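Local coordinates for protein 2'-deoxycytidine 5'-triphosphate deaminase (Agrobacterium tumefaciens, PDB 2R9Q) that probably catalyses the hydrolytic deamination of dCTP to dUTP, feeding the supply of deoxyuridine nucleotides used to make thymidylate, at residues E98-P103 against I166-G171; V125-A130 against K135-Y140; D240-L245 against F260-S265. All blocks are in the same frame, centred on the assembly; numbering follows the deposited sequence.

Contact 1: E98-P103 against I166-G171; sequences ESLALP and IRFRIG
Leu100 sends its two methyls to different partners on 166-171. CD2 comes in at the edge of the Phe168 ring, close to the ring plane, and sits 3.8 Å from CE1 of Phe168 and 4.1 Å from its CZ. CD1 goes the other way and meets CD1 of Ile166 tip to tip at 4.0 Å. Ile166 can reach that far because its chain is fully extended, with CG1 anti to the backbone N (chi1 -172°) and CD1 carrying straight on (chi2 178°). On the way, CG1 of Ile166 passes over one face of the Phe168 ring, offset to the rim, so the ring has its own strand neighbour above it and Leu100 at its edge. Leu102 adds a third approach: its CD1 lies 4.1 Å from Phe168 CE1, its side chain crossing Phe168 at about a right angle. All four residues are buried, and no hydrogen bond joins the two segments. Their closest CA atoms, those of Leu102 and Phe168, are 9.4 Å apart, so the backbones stay well apart and only side chains meet. Strands 91-101 and 162-170 belong to different antiparallel sheets of the N-terminal dUTPase-like domain, and this is part of the hydrophobic filling between them. Leu27 of strand 27-28 and Ala108 of strand 106-112 close in on Phe168 from around it. The alternate residues Arg167 and Arg169 turn away from this interior: Arg169 forms a salt bridge with Glu338, while Arg167 bonds the carbonyls of Ala41, Ala277 and Phe297.

Contact 2: V125-A130 against K135-Y140; sequences VMTDNA and KIPAGY
Thr127 and Tyr140 pack where strand 121-127 runs into a type II beta turn (Thr127 to Ala130) and the chain returns through strand 135-136 into a second one, from Pro137 to Tyr140, within the dUTPase-like N-terminal domain. With OG1 of Thr127 between the backbone N and the carbonyl carbon (chi1 56°), CG2 falls anti to the carbonyl carbon and lies over one face of the Tyr140 ring: a CH-pi contact, 3.8 Å from CG2 to the centroid and 17° off the ring normal. CB of Thr127 follows over the rim, 3.5 Å from Tyr140 CZ. Thr127 CG2 also touches Ile136 CG1 at 3.9 Å, roughly at a right angle to the ring's direction. Tyr140, with CG anti to its backbone N, carries OH to the second residue of the first turn, where it accepts a hydrogen bond from Asp128 N (3.0 Å, 151°). The same OH also bonds the carbonyl O of Pro143, so two bonds hold the hydroxyl. The Asp128 carboxylate lies nearly perpendicular to the ring and uses OD1 on the amide of Val66. A water links the two segments, donating to Lys135 O at 2.6 Å and weakly accepting from Thr127 OG1 at 3.3 Å.

Contact 3: D240-L245 against F260-S265; sequences DFWEPL and FYILVS
Trp242 and Ile262 supply the aliphatic-on-aromatic packing on one side of this contact: CD1 of Ile262 stands 3.5 Å from NE1 of Trp242 and 3.8 Å from its CD1, the two side chains slanting across one another. Ile262 holds CG1 anti to the carbonyl carbon (chi1 -62°) and CD1 extended beyond it, toward the indole. The other such pair is Leu245 and Tyr261, with Leu245 CD1 set in the plane of the tyrosine ring at its edge, 3.7 Å from CD1 of Tyr261. Residues alternate along both strands, so these two pairs sit on opposite faces of the same sheet. That sheet is a five-stranded antiparallel one of the C-terminal dUTPase-like domain, and strand 216-221 runs between 242-246 and 261-269; the nearest CA atoms, of Trp242 and Ile262, are accordingly 9.1 Å apart, and only side chains bridge the middle strand. Between aromatic rings the contact is looser: CZ of Phe260 lies 4.2 Å from Trp242 NE1, near the indole plane. Polar bonds lead away from the pair of strands. Trp242 NE1 makes a weak hydrogen bond to Arg118 O, and Tyr261 OH bonds Asp256 N. Glu243, paired with Arg220, packs against Glu243 of the second subunit.

Overall arrangement
Contacts 1 and 2 share one neighbourhood of the N-terminal domain, their centres 9 Å apart, with contact 2 nested inside the chain loop that contact 1 closes. They meet directly: Leu102 N lies 2.9 Å from Tyr140 O, a probable hydrogen bond, and Leu100 CD1 packs on Ile136 CG2 at 3.7 Å. Contact 1 is wholly buried and apolar, whereas contact 2, partly open to solvent, mixes CH-pi packing with a backbone-to-phenol bond and a water. Contact 3 lies across the chain's centre in the C-terminal domain, its centre about 34 Å from each of the others; buried like contact 1, it stays within one sheet, whereas contacts 1 and 2 both join the same two N-terminal sheets.

Contact 1: E98-P103 against I166-G171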
loop_
_atom_site.group_PDB
_atom_site.type_symbol
_atom_site.label_atom_id
_atom_site.label_comp_id
_atom_site.label_asym_id
_atom_site.label_seq_id
_atom_site.Cartn_x
_atom_site.Cartn_y
_atom_site.Cartn_z
ATOM N N GLU B 98 -3.954 -11.046 34.216
ATOM C CA GLU B 98 -4.755 -12.194 34.637
ATOM C C GLU B 98 -4.126 -13.526 34.271
ATOM O O GLU B 98 -3.548 -13.676 33.200
ATOM C CB GLU B 98 -6.161 -12.116 34.063
ATOM C CG GLU B 98 -7.003 -11.004 34.672
ATOM C CD GLU B 98 -6.509 -9.614 34.297
ATOM O OE1 GLU B 98 -6.184 -9.387 33.097
ATOM O OE2 GLU B 98 -6.442 -8.764 35.203
ATOM N N SER B 99 -4.213 -14.480 35.188
ATOM C CA SER B 99 -3.780 -15.857 34.930
ATOM C C SER B 99 -4.808 -16.839 35.481
ATOM O O SER B 99 -5.712 -16.456 36.242
ATOM C CB SER B 99 -2.315 -16.150 35.392
ATOM O OG SER B 99 -2.107 -16.231 36.791
ATOM N N LEU B 100 -4.691 -18.087 35.037
ATOM C CA LEU B 100 -5.722 -19.080 35.282
ATOM C C LEU B 100 -5.216 -20.354 35.979
ATOM O O LEU B 100 -4.068 -20.752 35.828
ATOM C CB LEU B 100 -6.440 -19.432 33.971
ATOM C CG LEU B 100 -7.188 -18.312 33.232
ATOM C CD1 LEU B 100 -7.609 -18.821 31.861
ATOM C CD2 LEU B 100 -8.405 -17.762 34.037
ATOM N N ALA B 101 -6.105 -20.926 36.791
ATOM C CA ALA B 101 -6.052 -22.313 37.254
ATOM C C ALA B 101 -7.512 -22.835 37.208
ATOM O O ALA B 101 -8.234 -22.849 38.199
ATOM C CB ALA B 101 -5.463 -22.386 38.639
ATOM N N LEU B 102 -7.945 -23.218 36.014
ATOM C CA LEU B 102 -9.331 -23.609 35.747
ATOM C C LEU B 102 -9.717 -25.023 36.259
ATOM O O LEU B 102 -8.957 -25.985 36.086
ATOM C CB LEU B 102 -9.600 -23.528 34.237
ATOM C CG LEU B 102 -10.377 -22.325 33.668
ATOM C CD1 LEU B 102 -10.060 -21.022 34.372
ATOM C CD2 LEU B 102 -10.127 -22.238 32.156
ATOM N N PRO B 103 -10.913 -25.153 36.873
ATOM C CA PRO B 103 -11.531 -26.470 37.100
ATOM C C PRO B 103 -11.551 -27.309 35.818
ATOM O O PRO B 103 -11.842 -26.762 34.756
ATOM C CB PRO B 103 -12.965 -26.121 37.512
ATOM C CG PRO B 103 -12.882 -24.750 38.090
ATOM C CD PRO B 103 -11.741 -24.053 37.389
ATOM N N ILE B 166 -12.536 -12.441 28.149
ATOM C CA ILE B 166 -12.589 -13.886 28.261
ATOM C C ILE B 166 -13.956 -14.325 28.855
ATOM O O ILE B 166 -14.398 -13.810 29.883
ATOM C CB ILE B 166 -11.361 -14.401 29.070
ATOM C CG1 ILE B 166 -11.258 -15.928 29.061
ATOM C CG2 ILE B 166 -11.358 -13.913 30.501
ATOM C CD1 ILE B 166 -10.046 -16.413 29.794
ATOM N N ARG B 167 -14.626 -15.246 28.167
ATOM C CA ARG B 167 -15.880 -15.851 28.626
ATOM C C ARG B 167 -15.614 -17.286 29.075
ATOM O O ARG B 167 -14.993 -18.058 28.360
ATOM C CB ARG B 167 -16.899 -15.823 27.489
ATOM C CG ARG B 167 -18.215 -16.550 27.730
ATOM C CD ARG B 167 -19.239 -16.155 26.680
ATOM N NE ARG B 167 -19.725 -14.770 26.831
ATOM C CZ ARG B 167 -20.638 -14.203 26.054
ATOM N NH1 ARG B 167 -21.156 -14.867 25.045
ATOM N NH2 ARG B 167 -21.029 -12.956 26.276
ATOM N N PHE B 168 -16.073 -17.624 30.272
ATOM C CA PHE B 168 -15.902 -18.972 30.853
ATOM C C PHE B 168 -17.163 -19.791 30.722
ATOM O O PHE B 168 -18.260 -19.256 30.811
ATOM C CB PHE B 168 -15.516 -18.890 32.329
ATOM C CG PHE B 168 -14.328 -18.027 32.592
ATOM C CD1 PHE B 168 -13.069 -18.564 32.622
ATOM C CD2 PHE B 168 -14.480 -16.667 32.807
ATOM C CE1 PHE B 168 -11.983 -17.777 32.836
ATOM C CE2 PHE B 168 -13.398 -15.876 33.039
ATOM C CZ PHE B 168 -12.147 -16.429 33.055
ATOM N N ARG B 169 -16.998 -21.096 30.509
ATOM C CA ARG B 169 -18.135 -22.003 30.349
ATOM C C ARG B 169 -17.910 -23.458 30.824
ATOM O O ARG B 169 -16.778 -23.946 30.873
ATOM C CB ARG B 169 -18.562 -21.995 28.885
ATOM C CG ARG B 169 -17.488 -22.451 27.935
ATOM C CD ARG B 169 -18.006 -22.567 26.527
ATOM N NE ARG B 169 -18.579 -21.337 25.987
ATOM C CZ ARG B 169 -17.881 -20.274 25.588
ATOM N NH1 ARG B 169 -16.560 -20.215 25.715
ATOM N NH2 ARG B 169 -18.522 -19.240 25.083
ATOM N N ILE B 170 -18.996 -24.138 31.188
ATOM C CA ILE B 170 -18.973 -25.596 31.397
ATOM C C ILE B 170 -19.821 -26.233 30.308
ATOM O O ILE B 170 -20.990 -25.947 30.184
ATOM C CB ILE B 170 -19.426 -26.014 32.814
ATOM C CG1 ILE B 170 -18.513 -25.344 33.867
ATOM C CG2 ILE B 170 -19.373 -27.561 32.975
ATOM C CD1 ILE B 170 -19.208 -24.893 35.129
ATOM N N GLY B 171 -19.177 -27.064 29.490
ATOM C CA GLY B 171 -19.762 -27.573 28.252
ATOM C C GLY B 171 -19.968 -26.495 27.197
ATOM O O GLY B 171 -19.333 -25.444 27.211
#

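Contact 2: V125-A130 against K135-Y140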
loop_
_atom_site.group_PDB
_atom_site.type_symbol
_atom_site.label_atom_id
_atom_site.label_comp_id
_atom_site.label_asym_id
_atom_site.label_seq_id
_atom_site.Cartn_x
_atom_site.Cartn_y
_atom_site.Cartn_z
ATOM N N VAL B 125 -5.604 -13.679 21.915
ATOM C CA VAL B 125 -5.160 -14.294 23.162
ATOM C C VAL B 125 -4.431 -15.632 22.927
ATOM O O VAL B 125 -4.896 -16.500 22.177
ATOM C CB VAL B 125 -6.290 -14.456 24.155
ATOM C CG1 VAL B 125 -5.780 -15.057 25.444
ATOM C CG2 VAL B 125 -6.907 -13.119 24.432
ATOM N N MET B 126 -3.255 -15.767 23.529
ATOM C CA MET B 126 -2.555 -17.047 23.509
ATOM C C MET B 126 -2.294 -17.633 24.906
ATOM O O MET B 126 -2.150 -16.919 25.899
ATOM C CB MET B 126 -1.290 -17.033 22.621
ATOM C CG MET B 126 -0.377 -15.855 22.765
ATOM S SD MET B 126 0.978 -15.805 21.568
ATOM C CE MET B 126 1.958 -17.203 22.005
ATOM N N THR B 127 -2.346 -18.969 24.935
ATOM C CA THR B 127 -2.038 -19.795 26.079
ATOM C C THR B 127 -0.731 -20.560 25.829
ATOM O O THR B 127 -0.297 -20.730 24.692
ATOM C CB THR B 127 -3.167 -20.838 26.424
ATOM O OG1 THR B 127 -3.465 -21.670 25.295
ATOM C CG2 THR B 127 -4.379 -20.218 26.913
ATOM N N ASP B 128 -0.105 -21.000 26.916
ATOM C CA ASP B 128 0.957 -22.014 26.857
ATOM C C ASP B 128 0.408 -23.255 26.143
ATOM O O ASP B 128 -0.759 -23.622 26.328
ATOM C CB ASP B 128 1.426 -22.411 28.260
ATOM C CG ASP B 128 2.329 -21.360 28.943
ATOM O OD1 ASP B 128 2.668 -20.292 28.371
ATOM O OD2 ASP B 128 2.716 -21.639 30.096
ATOM N N ASN B 129 1.241 -23.874 25.309
ATOM C CA ASN B 129 0.892 -25.099 24.585
ATOM C C ASN B 129 -0.185 -24.926 23.522
ATOM O O ASN B 129 -0.728 -25.908 23.053
ATOM C CB ASN B 129 0.486 -26.215 25.562
ATOM C CG ASN B 129 1.458 -26.353 26.719
ATOM O OD1 ASN B 129 2.678 -26.358 26.518
ATOM N ND2 ASN B 129 0.923 -26.430 27.939
ATOM N N ALA B 130 -0.432 -23.680 23.107
ATOM C CA ALA B 130 -1.541 -23.328 22.216
ATOM C C ALA B 130 -1.415 -23.826 20.760
ATOM O O ALA B 130 -0.368 -23.736 20.120
ATOM C CB ALA B 130 -1.798 -21.789 22.254
ATOM N N LYS B 135 -8.715 -19.623 22.509
ATOM C CA LYS B 135 -9.314 -20.776 23.151
ATOM C C LYS B 135 -8.417 -21.222 24.312
ATOM O O LYS B 135 -7.216 -21.452 24.149
ATOM C CB LYS B 135 -9.543 -21.928 22.154
ATOM C CG LYS B 135 -10.488 -21.589 21.003
ATOM C CD LYS B 135 -11.914 -21.369 21.483
ATOM C CE LYS B 135 -12.696 -20.364 20.582
ATOM N NZ LYS B 135 -12.286 -18.912 20.753
ATOM N N ILE B 136 -9.029 -21.284 25.488
ATOM C CA ILE B 136 -8.413 -21.770 26.690
ATOM C C ILE B 136 -8.996 -23.189 26.928
ATOM O O ILE B 136 -10.221 -23.362 27.047
ATOM C CB ILE B 136 -8.683 -20.823 27.868
ATOM C CG1 ILE B 136 -8.178 -19.410 27.555
ATOM C CG2 ILE B 136 -7.987 -21.313 29.140
ATOM C CD1 ILE B 136 -9.026 -18.588 26.643
ATOM N N PRO B 137 -8.121 -24.217 26.960
ATOM C CA PRO B 137 -8.629 -25.590 27.139
ATOM C C PRO B 137 -9.290 -25.813 28.495
ATOM O O PRO B 137 -9.046 -25.061 29.422
ATOM C CB PRO B 137 -7.385 -26.456 26.994
ATOM C CG PRO B 137 -6.336 -25.571 26.419
ATOM C CD PRO B 137 -6.655 -24.192 26.829
ATOM N N ALA B 138 -10.164 -26.817 28.556
ATOM C CA ALA B 138 -10.779 -27.262 29.801
ATOM C C ALA B 138 -9.667 -27.544 30.778
ATOM O O ALA B 138 -8.762 -28.292 30.464
ATOM C CB ALA B 138 -11.668 -28.491 29.601
ATOM N N GLY B 139 -9.710 -26.873 31.923
ATOM C CA GLY B 139 -8.778 -27.124 33.006
ATOM C C GLY B 139 -7.447 -26.409 32.945
ATOM O O GLY B 139 -6.554 -26.736 33.705
ATOM N N TYR B 140 -7.332 -25.401 32.080
ATOM C CA TYR B 140 -6.066 -24.734 31.821
ATOM C C TYR B 140 -5.537 -24.013 33.062
ATOM O O TYR B 140 -6.245 -23.228 33.709
ATOM C CB TYR B 140 -6.189 -23.741 30.632
ATOM C CG TYR B 140 -4.912 -22.941 30.330
ATOM C CD1 TYR B 140 -3.869 -23.504 29.591
ATOM C CD2 TYR B 140 -4.759 -21.613 30.784
ATOM C CE1 TYR B 140 -2.706 -22.780 29.344
ATOM C CE2 TYR B 140 -3.616 -20.896 30.541
ATOM C CZ TYR B 140 -2.586 -21.473 29.821
ATOM O OH TYR B 140 -1.425 -20.752 29.566
HETATM O O HOH W 1 -5.317 -20.118 23.005
#

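Contact 3: D240-L245 against F260-S265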
loop_
_atom_site.group_PDB
_atom_site.type_symbol
_atom_site.label_atom_id
_atom_site.label_comp_id
_atom_site.label_asym_id
_atom_site.label_seq_id
_atom_site.Cartn_x
_atom_site.Cartn_y
_atom_site.Cartn_z
ATOM N N ASP B 240 -11.627 13.618 13.267
ATOM C CA ASP B 240 -10.239 13.491 12.876
ATOM C C ASP B 240 -9.666 12.063 12.964
ATOM O O ASP B 240 -8.449 11.880 12.855
ATOM C CB ASP B 240 -9.360 14.607 13.473
ATOM C CG ASP B 240 -9.351 14.619 14.956
ATOM O OD1 ASP B 240 -9.303 13.507 15.544
ATOM O OD2 ASP B 240 -9.373 15.753 15.504
ATOM N N PHE B 241 -10.579 11.081 13.084
ATOM C CA PHE B 241 -10.285 9.647 12.973
ATOM C C PHE B 241 -11.176 8.878 12.002
ATOM O O PHE B 241 -10.742 7.917 11.376
ATOM C CB PHE B 241 -10.385 8.988 14.342
ATOM C CG PHE B 241 -9.338 9.445 15.278
ATOM C CD1 PHE B 241 -8.049 8.954 15.163
ATOM C CD2 PHE B 241 -9.621 10.394 16.265
ATOM C CE1 PHE B 241 -7.060 9.374 16.006
ATOM C CE2 PHE B 241 -8.616 10.841 17.112
ATOM C CZ PHE B 241 -7.333 10.325 16.985
ATOM N N TRP B 242 -12.433 9.291 11.913
ATOM C CA TRP B 242 -13.429 8.595 11.117
ATOM C C TRP B 242 -13.996 9.569 10.099
ATOM O O TRP B 242 -14.068 10.756 10.378
ATOM C CB TRP B 242 -14.504 8.033 12.032
ATOM C CG TRP B 242 -14.034 6.964 13.011
ATOM C CD1 TRP B 242 -13.869 5.632 12.752
ATOM C CD2 TRP B 242 -13.683 7.147 14.390
ATOM N NE1 TRP B 242 -13.435 4.974 13.869
ATOM C CE2 TRP B 242 -13.319 5.874 14.899
ATOM C CE3 TRP B 242 -13.661 8.259 15.259
ATOM C CZ2 TRP B 242 -12.933 5.680 16.253
ATOM C CZ3 TRP B 242 -13.261 8.086 16.597
ATOM C CH2 TRP B 242 -12.897 6.794 17.083
ATOM N N GLU B 243 -14.320 9.077 8.912
ATOM C CA GLU B 243 -15.009 9.848 7.895
ATOM C C GLU B 243 -16.423 9.323 7.824
ATOM O O GLU B 243 -16.603 8.143 7.532
ATOM C CB GLU B 243 -14.428 9.665 6.494
ATOM C CG GLU B 243 -12.982 9.999 6.338
ATOM C CD GLU B 243 -12.422 9.586 4.985
ATOM O OE1 GLU B 243 -13.135 8.864 4.227
ATOM O OE2 GLU B 243 -11.266 9.982 4.686
ATOM N N PRO B 244 -17.426 10.203 8.043
ATOM C CA PRO B 244 -18.843 9.805 7.911
ATOM C C PRO B 244 -19.185 9.482 6.471
ATOM O O PRO B 244 -18.611 10.067 5.570
ATOM C CB PRO B 244 -19.624 11.028 8.384
ATOM C CG PRO B 244 -18.640 12.070 8.709
ATOM C CD PRO B 244 -17.272 11.615 8.426
ATOM N N LEU B 245 -20.057 8.507 6.281
ATOM C CA LEU B 245 -20.450 8.043 4.957
ATOM C C LEU B 245 -21.970 8.142 4.871
ATOM O O LEU B 245 -22.699 7.768 5.808
ATOM C CB LEU B 245 -20.015 6.596 4.687
ATOM C CG LEU B 245 -18.549 6.155 4.770
ATOM C CD1 LEU B 245 -18.454 4.617 4.581
ATOM C CD2 LEU B 245 -17.641 6.923 3.770
ATOM N N PHE B 260 -11.352 0.221 6.455
ATOM C CA PHE B 260 -12.283 -0.433 7.369
ATOM C C PHE B 260 -13.480 0.447 7.606
ATOM O O PHE B 260 -13.382 1.657 7.575
ATOM C CB PHE B 260 -11.555 -0.937 8.634
ATOM C CG PHE B 260 -11.725 -0.111 9.845
ATOM C CD1 PHE B 260 -12.528 -0.563 10.877
ATOM C CD2 PHE B 260 -11.029 1.077 9.989
ATOM C CE1 PHE B 260 -12.697 0.169 11.998
ATOM C CE2 PHE B 260 -11.167 1.832 11.125
ATOM C CZ PHE B 260 -12.001 1.386 12.146
ATOM N N TYR B 261 -14.616 -0.203 7.752
ATOM C CA TYR B 261 -15.912 0.416 7.748
ATOM C C TYR B 261 -16.657 0.051 9.036
ATOM O O TYR B 261 -16.700 -1.102 9.427
ATOM C CB TYR B 261 -16.728 -0.022 6.515
ATOM C CG TYR B 261 -16.126 0.353 5.172
ATOM C CD1 TYR B 261 -16.505 1.523 4.529
ATOM C CD2 TYR B 261 -15.172 -0.432 4.575
ATOM C CE1 TYR B 261 -15.946 1.898 3.329
ATOM C CE2 TYR B 261 -14.611 -0.072 3.375
ATOM C CZ TYR B 261 -15.001 1.109 2.727
ATOM O OH TYR B 261 -14.435 1.478 1.463
ATOM N N ILE B 262 -17.245 1.042 9.696
ATOM C CA ILE B 262 -18.132 0.791 10.833
ATOM C C ILE B 262 -19.545 0.999 10.320
ATOM O O ILE B 262 -19.928 2.094 9.921
ATOM C CB ILE B 262 -17.863 1.719 12.066
ATOM C CG1 ILE B 262 -16.460 1.497 12.618
ATOM C CG2 ILE B 262 -18.883 1.476 13.154
ATOM C CD1 ILE B 262 -15.995 2.624 13.535
ATOM N N LEU B 263 -20.303 -0.088 10.349
ATOM C CA LEU B 263 -21.614 -0.149 9.764
ATOM C C LEU B 263 -22.618 -0.744 10.741
ATOM O O LEU B 263 -22.256 -1.242 11.816
ATOM C CB LEU B 263 -21.560 -0.949 8.453
ATOM C CG LEU B 263 -20.690 -0.399 7.318
ATOM C CD1 LEU B 263 -20.576 -1.447 6.236
ATOM C CD2 LEU B 263 -21.245 0.927 6.783
ATOM N N VAL B 264 -23.894 -0.673 10.362
ATOM C CA VAL B 264 -24.989 -1.087 11.238
ATOM C C VAL B 264 -25.947 -2.137 10.613
ATOM O O VAL B 264 -26.280 -2.095 9.437
ATOM C CB VAL B 264 -25.725 0.175 11.910
ATOM C CG1 VAL B 264 -25.626 1.399 11.058
ATOM C CG2 VAL B 264 -27.158 -0.132 12.273
ATOM N N SER B 265 -26.332 -3.096 11.442
ATOM C CA SER B 265 -27.348 -4.086 11.115
ATOM C C SER B 265 -28.755 -3.492 10.916
ATOM O O SER B 265 -29.131 -2.537 11.582
ATOM C CB SER B 265 -27.389 -5.179 12.199
ATOM O OG SER B 265 -28.056 -4.774 13.377
#